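Local coordinates for macrodomain protein (Streptomyces coelicolor, PDB 5E3B), which is a macrodomain protein that probably hydrolyses ADP-ribosylated thymidine in DNA, releasing ADP-ribose and restoring the base, at residues A59-R62 with P67-A70; R72-D77 with A87-Q92; A100-Q105 with G123-R128. One frame throughout, in Å; residues are numbered along the deposited sequence.

Contact 1: A59-R62 with P67-A70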
loop_
_atom_site.group_PDB
_atom_site.type_symbol
_atom_site.label_atom_id
_atom_site.label_comp_id
_atom_site.label_asym_id
_atom_site.label_seq_id
_atom_site.Cartn_x
_atom_site.Cartn_y
_atom_site.Cartn_z
ATOM N N ALA A 59 -10.680 6.827 0.566
ATOM C CA ALA A 59 -10.525 6.838 1.988
ATOM C C ALA A 59 -9.241 7.611 2.384
ATOM O O ALA A 59 -9.209 8.406 3.289
ATOM C CB ALA A 59 -10.444 5.454 2.613
ATOM N N VAL A 60 -8.186 7.389 1.585
ATOM C CA VAL A 60 -6.936 8.147 1.815
ATOM C C VAL A 60 -7.164 9.674 1.630
ATOM O O VAL A 60 -6.770 10.426 2.521
ATOM C CB VAL A 60 -5.807 7.601 0.889
ATOM C CG1 VAL A 60 -4.555 8.433 0.970
ATOM C CG2 VAL A 60 -5.544 6.170 1.250
ATOM N N SER A 61 -7.813 10.020 0.542
ATOM C CA SER A 61 -8.056 11.485 0.263
ATOM C C SER A 61 -9.048 12.101 1.245
ATOM O O SER A 61 -8.977 13.311 1.512
ATOM C CB SER A 61 -8.392 11.700 -1.173
ATOM O OG SER A 61 -7.324 11.414 -2.037
ATOM N N ARG A 62 -9.917 11.279 1.823
ATOM C CA ARG A 62 -10.720 11.769 2.957
ATOM C C ARG A 62 -9.973 12.131 4.147
ATOM O O ARG A 62 -10.529 12.953 4.937
ATOM C CB ARG A 62 -11.872 10.873 3.299
ATOM C CG ARG A 62 -12.972 10.947 2.250
ATOM C CD ARG A 62 -14.193 10.156 2.695
ATOM N NE ARG A 62 -14.039 8.684 2.607
ATOM C CZ ARG A 62 -14.284 7.940 1.507
ATOM N NH1 ARG A 62 -14.692 8.481 0.351
ATOM N NH2 ARG A 62 -14.115 6.644 1.554
ATOM N N PRO A 67 -1.107 12.206 -0.439
ATOM C CA PRO A 67 -0.897 11.023 -1.247
ATOM C C PRO A 67 -1.440 11.074 -2.658
ATOM O O PRO A 67 -0.763 10.692 -3.610
ATOM C CB PRO A 67 -1.508 9.897 -0.393
ATOM C CG PRO A 67 -1.428 10.415 0.972
ATOM C CD PRO A 67 -1.738 11.885 0.837
ATOM N N GLU A 68 -2.674 11.573 -2.804
ATOM C CA GLU A 68 -3.234 11.739 -4.097
ATOM C C GLU A 68 -2.434 12.758 -5.009
ATOM O O GLU A 68 -2.153 12.454 -6.146
ATOM C CB GLU A 68 -4.726 12.150 -4.010
ATOM C CG GLU A 68 -5.374 12.411 -5.351
ATOM C CD GLU A 68 -6.836 12.837 -5.337
ATOM O OE1 GLU A 68 -7.470 12.913 -4.256
ATOM O OE2 GLU A 68 -7.347 13.140 -6.447
ATOM N N ALA A 69 -2.102 13.894 -4.439
ATOM C CA ALA A 69 -1.295 14.869 -5.174
ATOM C C ALA A 69 -0.002 14.282 -5.619
ATOM O O ALA A 69 0.360 14.436 -6.836
ATOM C CB ALA A 69 -1.050 16.072 -4.297
ATOM N N ALA A 70 0.646 13.574 -4.716
ATOM C CA ALA A 70 1.962 12.905 -5.035
ATOM C C ALA A 70 1.800 11.927 -6.171
ATOM O O ALA A 70 2.652 11.821 -7.109
ATOM C CB ALA A 70 2.536 12.274 -3.798
HETATM O O HOH W 1 -4.695 11.590 -0.804
#
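S61 and E68 join two consecutive helices, 56-63 and 66-76, through a short hydrogen bond in which S61 OG donates to E68 OE1 at 2.7 Å. The hydroxyl reaches the carboxylate oxygen on its anti side and 25° out of the carboxylate plane. A water completes a second path between the helices: it donates a hydrogen bond to S61 OG at 2.9 Å and accepts one from E68 N at 2.8 Å, an amide in the first turn of helix 66-76. Beside this polar bridge the contact is apolar, with V60 CG1 lying 3.6 Å from P67 CB. V60 turns CG1 anti to its own nitrogen (chi1 174°), which sends that methyl across to the proline. E68 runs fully extended to its carboxylate, and the chain passes by the serine hydroxyl, with E68 CB 3.3 Å from S61 OG.

In the next shell, the indole nitrogen of W52 also bonds to S61 OG, and the W52 side chain packs against V60, P67 and E68. The other carboxylate oxygen, E68 OE2, forms a salt bridge with R72 one helical turn further on. The two helices belong to the connection between strands 40-47 and 88-94 of the macrodomain, and helix 66-76 packs on the sheet through P67 against V93 and A70 against V91. S61 OG thus gives one hydrogen bond and receives two, from the water and the indole, an occupancy that fixes the rotation of the hydroxyl. The R72 guanidinium and the bond from S61 would both be expected to stabilise the negative charge of E68.

Contact 2: R72-D77 with A87-Q92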
loop_
_atom_site.group_PDB
_atom_site.type_symbol
_atom_site.label_atom_id
_atom_site.label_comp_id
_atom_site.label_asym_id
_atom_site.label_seq_id
_atom_site.Cartn_x
_atom_site.Cartn_y
_atom_site.Cartn_z
ATOM N N ARG A 72 -0.576 11.614 -8.508
ATOM C CA ARG A 72 -0.929 12.210 -9.843
ATOM C C ARG A 72 0.316 12.843 -10.434
ATOM O O ARG A 72 0.509 12.708 -11.655
ATOM C CB ARG A 72 -2.080 13.190 -9.668
ATOM C CG ARG A 72 -3.390 12.563 -9.262
ATOM C CD ARG A 72 -4.521 13.498 -9.530
ATOM N NE ARG A 72 -5.803 13.003 -9.005
ATOM C CZ ARG A 72 -6.624 12.164 -9.638
ATOM N NH1 ARG A 72 -6.302 11.550 -10.717
ATOM N NH2 ARG A 72 -7.724 11.830 -8.982
ATOM N N ALA A 73 1.131 13.504 -9.618
ATOM C CA ALA A 73 2.361 14.157 -10.125
ATOM C C ALA A 73 3.346 13.116 -10.597
ATOM O O ALA A 73 3.952 13.218 -11.677
ATOM C CB ALA A 73 2.957 15.000 -9.073
ATOM N N TRP A 74 3.514 12.040 -9.823
ATOM C CA TRP A 74 4.362 10.907 -10.176
ATOM C C TRP A 74 3.984 10.318 -11.510
ATOM O O TRP A 74 4.805 10.184 -12.398
ATOM C CB TRP A 74 4.388 9.950 -9.001
ATOM C CG TRP A 74 5.344 8.781 -9.000
ATOM C CD1 TRP A 74 6.631 8.762 -9.461
ATOM C CD2 TRP A 74 5.092 7.515 -8.399
ATOM N NE1 TRP A 74 7.208 7.508 -9.185
ATOM C CE2 TRP A 74 6.281 6.714 -8.575
ATOM C CE3 TRP A 74 3.971 6.940 -7.775
ATOM C CZ2 TRP A 74 6.361 5.423 -8.085
ATOM C CZ3 TRP A 74 4.033 5.612 -7.313
ATOM C CH2 TRP A 74 5.262 4.887 -7.485
ATOM N N HIS A 75 2.728 9.989 -11.689
ATOM C CA HIS A 75 2.241 9.489 -12.959
ATOM C C HIS A 75 2.436 10.568 -14.113
ATOM O O HIS A 75 2.912 10.191 -15.187
ATOM C CB HIS A 75 0.785 9.154 -12.817
ATOM C CG HIS A 75 0.165 8.793 -14.103
ATOM N ND1 HIS A 75 -0.538 9.755 -14.827
ATOM C CD2 HIS A 75 0.186 7.685 -14.863
ATOM C CE1 HIS A 75 -0.961 9.221 -15.943
ATOM N NE2 HIS A 75 -0.530 7.990 -16.018
ATOM N N ARG A 76 2.097 11.822 -13.834
ATOM C CA ARG A 76 2.152 12.838 -14.898
ATOM C C ARG A 76 3.584 12.951 -15.425
ATOM O O ARG A 76 3.811 13.066 -16.644
ATOM C CB ARG A 76 1.651 14.138 -14.347
ATOM C CG ARG A 76 1.686 15.310 -15.300
ATOM C CD ARG A 76 0.868 16.380 -14.549
ATOM N NE ARG A 76 1.469 16.903 -13.282
ATOM C CZ ARG A 76 0.968 16.913 -12.003
ATOM N NH1 ARG A 76 1.745 17.502 -11.109
ATOM N NH2 ARG A 76 -0.199 16.338 -11.529
ATOM N N ASP A 77 4.539 12.788 -14.559
ATOM C CA ASP A 77 5.959 12.996 -14.867
ATOM C C ASP A 77 6.713 11.709 -15.141
ATOM O O ASP A 77 7.944 11.659 -15.070
ATOM C CB ASP A 77 6.586 13.746 -13.695
ATOM C CG ASP A 77 5.982 15.176 -13.470
ATOM O OD1 ASP A 77 5.338 15.757 -14.393
ATOM O OD2 ASP A 77 6.130 15.735 -12.352
ATOM N N ALA A 87 6.887 -0.259 -8.572
ATOM C CA ALA A 87 7.439 0.885 -7.880
ATOM C C ALA A 87 6.485 1.333 -6.765
ATOM O O ALA A 87 5.306 1.020 -6.771
ATOM C CB ALA A 87 7.743 2.041 -8.802
ATOM N N VAL A 88 7.094 2.005 -5.803
ATOM C CA VAL A 88 6.388 2.473 -4.634
ATOM C C VAL A 88 6.849 3.883 -4.315
ATOM O O VAL A 88 8.041 4.193 -4.361
ATOM C CB VAL A 88 6.617 1.595 -3.420
ATOM C CG1 VAL A 88 5.763 2.118 -2.251
ATOM C CG2 VAL A 88 6.290 0.186 -3.703
ATOM N N GLN A 89 5.883 4.762 -3.956
ATOM C CA GLN A 89 6.136 6.159 -3.574
ATOM C C GLN A 89 5.713 6.290 -2.146
ATOM O O GLN A 89 4.612 5.828 -1.813
ATOM C CB GLN A 89 5.285 7.062 -4.444
ATOM C CG GLN A 89 5.104 8.482 -4.022
ATOM C CD GLN A 89 4.226 9.275 -4.921
ATOM O OE1 GLN A 89 3.035 8.982 -5.085
ATOM N NE2 GLN A 89 4.798 10.265 -5.553
ATOM N N PHE A 90 6.543 6.858 -1.272
ATOM C CA PHE A 90 6.269 6.954 0.140
ATOM C C PHE A 90 5.977 8.458 0.395
ATOM O O PHE A 90 6.761 9.349 0.016
ATOM C CB PHE A 90 7.453 6.475 1.028
ATOM C CG PHE A 90 7.797 5.047 0.743
ATOM C CD1 PHE A 90 7.098 4.010 1.345
ATOM C CD2 PHE A 90 8.809 4.735 -0.113
ATOM C CE1 PHE A 90 7.350 2.701 1.015
ATOM C CE2 PHE A 90 9.135 3.400 -0.395
ATOM C CZ PHE A 90 8.434 2.393 0.240
ATOM N N VAL A 91 4.836 8.731 1.019
ATOM C CA VAL A 91 4.329 10.042 1.194
ATOM C C VAL A 91 4.051 10.309 2.678
ATOM O O VAL A 91 3.215 9.641 3.291
ATOM C CB VAL A 91 2.973 10.310 0.410
ATOM C CG1 VAL A 91 2.539 11.758 0.592
ATOM C CG2 VAL A 91 3.131 9.939 -1.067
ATOM N N GLN A 92 4.770 11.249 3.303
ATOM C CA GLN A 92 4.641 11.531 4.725
ATOM C C GLN A 92 3.379 12.362 4.919
ATOM O O GLN A 92 3.173 13.383 4.275
ATOM C CB GLN A 92 5.912 12.204 5.315
ATOM C CG GLN A 92 5.837 12.220 6.828
ATOM C CD GLN A 92 7.094 12.797 7.483
ATOM O OE1 GLN A 92 8.004 13.259 6.751
ATOM N NE2 GLN A 92 7.128 12.811 8.823
#
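W74, on the last turns of helix 66-76, lays its indole against Q89, the V88 backbone and A87 just ahead of strand 88-94. Its CB is 3.5 Å from Q89 NE2, and CG remains within van der Waals range of the same amide nitrogen. CG stands anti to the backbone nitrogen (chi1 -171°), a setting that directs the indole off the helix and over the glutamine. Further out, CE3 approaches Q89 OE1 at 3.5 Å, and CZ3 comes to 3.4 Å from Q89 CB. That methylene sits over one face of the six-membered ring, 3.6 Å from its centroid and 18° off the ring normal, a CH-pi contact. CH2 meets the main chain where V88 passes into Q89, 3.7 Å from V88 C. At the far end W74 CZ2 is 3.7 Å from A87 CB, and this methyl lies at the ring edge, near its plane.

The two long side chains run past each other in opposite senses, so the glutamine amide ends up beside the root of the tryptophan, its plane 38° from that of the indole. Both polar ends are engaged by other residues. W74 NE1 bonds to D82 OD1, Q89 OE1 is bonded to N101, and Q89 NE2 donates to A70 O. F83 packs edge-to-face with W74.

No hydrogen bond spans 72-77 and 87-92, which meet by CH-pi and van der Waals contact alone. The bond from Q89 to A70, earlier in the helix, also ties helix 66-76 to the edge strand of the macrodomain sheet, and hydrogen bonds at both heteroatoms set the orientation of the Q89 amide.

Contact 3: A100-Q105 with G123-R128; sequences ANMIGQ and GTALGR
N101 ND2, one residue before the M102 that packs on A125 and L126, is gripped by two acceptors, Q89 OE1 on the neighbouring strand and P67 O on helix 66-76. N101 OD1 in turn accepts from H44 NE2, so the whole amide is pinned within the protein. N101 serves one face of the sheet; M102 is turned to the other and meets helix 119-136.

The first touch on that face is M102 CB against A125 CB at 3.8 Å. From there the thioether chain runs past the alanine, with M102 CG and SD each 4.0 Å from A125 CB. CG is anti to the carbonyl carbon of M102 (chi1 -59°), and the chain bends at its last torsion (chi3 -70°), bringing CE near L126 CD2, the two side chains crossing at an angle. L126 CD2 meets the sulfur and the terminal methyl, 3.9 Å from M102 SD and 4.1 Å from M102 CE. The backbones approach closely here, M102 CA and A125 CA being 5.8 Å apart, a spacing compatible with the single methyl of A125 at the point of nearest approach.

Strand 97-105, helix 119-136 and strand 139-143 form a beta-alpha-beta connection between parallel strands, with strand 40-47 lying between them in the sheet. M102 also touches A43 of that central strand, and its backbone bonds to H44 and C46. L126 continues the packing outward to L160, I161 and L165 of helix 154-166, and A125 touches V88.

All three touching residues are buried and no hydrogen bond links the two segments. Cohesion here is therefore hydrophobic, with the polarisable sulfur contributing dispersion; the side-chain hydrogen bonds lie on the N101 face, while backbone bonds hold the strand in the sheet.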
loop_
_atom_site.group_PDB
_atom_site.type_symbol
_atom_site.label_atom_id
_atom_site.label_comp_id
_atom_site.label_asym_id
_atom_site.label_seq_id
_atom_site.Cartn_x
_atom_site.Cartn_y
_atom_site.Cartn_z
ATOM N N ALA A 100 2.159 4.491 1.482
ATOM C CA ALA A 100 2.941 3.894 0.436
ATOM C C ALA A 100 1.998 3.595 -0.714
ATOM O O ALA A 100 1.129 2.715 -0.636
ATOM C CB ALA A 100 3.593 2.542 0.905
ATOM N N ASN A 101 2.109 4.392 -1.766
ATOM C CA ASN A 101 1.362 4.187 -2.967
ATOM C C ASN A 101 2.127 3.166 -3.861
ATOM O O ASN A 101 3.185 3.475 -4.418
ATOM C CB ASN A 101 1.208 5.476 -3.773
ATOM C CG ASN A 101 0.432 6.604 -3.094
ATOM O OD1 ASN A 101 -0.432 6.433 -2.253
ATOM N ND2 ASN A 101 0.826 7.831 -3.478
ATOM N N MET A 102 1.625 1.942 -3.886
ATOM C CA MET A 102 2.267 0.799 -4.569
ATOM C C MET A 102 1.651 0.666 -5.968
ATOM O O MET A 102 0.446 0.477 -6.057
ATOM C CB MET A 102 2.041 -0.502 -3.865
ATOM C CG MET A 102 2.570 -0.515 -2.439
ATOM S SD MET A 102 2.493 -2.157 -1.625
ATOM C CE MET A 102 0.774 -2.313 -1.426
ATOM N N ILE A 103 2.465 0.644 -6.998
ATOM C CA ILE A 103 1.893 0.446 -8.352
ATOM C C ILE A 103 1.802 -1.047 -8.579
ATOM O O ILE A 103 2.814 -1.695 -8.995
ATOM C CB ILE A 103 2.740 1.169 -9.425
ATOM C CG1 ILE A 103 2.953 2.660 -9.140
ATOM C CG2 ILE A 103 2.030 0.964 -10.768
ATOM C CD1 ILE A 103 1.694 3.454 -8.815
ATOM N N GLY A 104 0.627 -1.585 -8.287
ATOM C CA GLY A 104 0.477 -3.021 -8.268
ATOM C C GLY A 104 -0.525 -3.548 -9.203
ATOM O O GLY A 104 -0.563 -4.781 -9.398
ATOM N N GLN A 105 -1.370 -2.683 -9.760
ATOM C CA GLN A 105 -2.529 -3.089 -10.562
ATOM C C GLN A 105 -2.309 -2.572 -11.979
ATOM O O GLN A 105 -1.999 -1.403 -12.203
ATOM C CB GLN A 105 -3.810 -2.520 -9.968
ATOM C CG GLN A 105 -4.995 -2.683 -10.852
ATOM C CD GLN A 105 -6.149 -1.943 -10.308
ATOM O OE1 GLN A 105 -6.084 -1.428 -9.187
ATOM N NE2 GLN A 105 -7.173 -1.773 -11.115
ATOM N N GLY A 123 4.500 -8.238 -5.551
ATOM C CA GLY A 123 5.640 -8.805 -4.816
ATOM C C GLY A 123 6.765 -7.816 -4.655
ATOM O O GLY A 123 7.279 -7.549 -3.573
ATOM N N THR A 124 7.171 -7.213 -5.769
ATOM C CA THR A 124 8.238 -6.246 -5.828
ATOM C C THR A 124 7.925 -5.031 -4.918
ATOM O O THR A 124 8.735 -4.561 -4.105
ATOM C CB THR A 124 8.484 -5.802 -7.259
ATOM O OG1 THR A 124 8.956 -7.004 -7.975
ATOM C CG2 THR A 124 9.504 -4.748 -7.350
ATOM N N ALA A 125 6.702 -4.567 -5.055
ATOM C CA ALA A 125 6.284 -3.382 -4.298
ATOM C C ALA A 125 6.243 -3.622 -2.842
ATOM O O ALA A 125 6.675 -2.807 -2.015
ATOM C CB ALA A 125 4.889 -2.888 -4.756
ATOM N N LEU A 126 5.692 -4.758 -2.459
ATOM C CA LEU A 126 5.727 -5.119 -1.066
ATOM C C LEU A 126 7.097 -5.319 -0.485
ATOM O O LEU A 126 7.339 -5.002 0.696
ATOM C CB LEU A 126 4.883 -6.377 -0.767
ATOM C CG LEU A 126 3.343 -6.281 -0.932
ATOM C CD1 LEU A 126 2.710 -7.657 -0.950
ATOM C CD2 LEU A 126 2.760 -5.511 0.250
ATOM N N GLY A 127 8.022 -5.842 -1.279
ATOM C CA GLY A 127 9.388 -5.885 -0.851
ATOM C C GLY A 127 10.012 -4.541 -0.617
ATOM O O GLY A 127 10.751 -4.302 0.363
ATOM N N ARG A 128 9.687 -3.610 -1.515
ATOM C CA ARG A 128 10.117 -2.246 -1.303
ATOM C C ARG A 128 9.521 -1.548 -0.078
ATOM O O ARG A 128 10.202 -0.762 0.600
ATOM C CB ARG A 128 9.867 -1.416 -2.549
ATOM C CG ARG A 128 10.692 -1.933 -3.676
ATOM C CD ARG A 128 10.576 -1.138 -4.948
ATOM N NE ARG A 128 11.423 -1.767 -5.974
ATOM C CZ ARG A 128 11.559 -1.315 -7.230
ATOM N NH1 ARG A 128 10.963 -0.180 -7.602
ATOM N NH2 ARG A 128 12.313 -2.004 -8.123
#

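Overall arrangement
Contacts 1 and 2 lie on one side of the macrodomain sheet, near its edge strand 88-94; contact 3 lies on the other face, deeper in the core. Contacts 1 and 2, centres about 11 Å apart, share helix 66-76, and a probable hydrogen bond from Q89 NE2 to A70 O (3.1 Å) ties them. Contact 2 passes into contact 3, about 12 Å away between centres, through neighbouring antiparallel strands: I103 N bonds to A87 O at 2.9 Å, and W74 CZ3 packs on I103 CD1 at 3.5 Å. Contacts 1 and 3 are about 17 Å apart by their centres, yet a probable hydrogen bond from N101 ND2 to P67 O (3.3 Å) connects them.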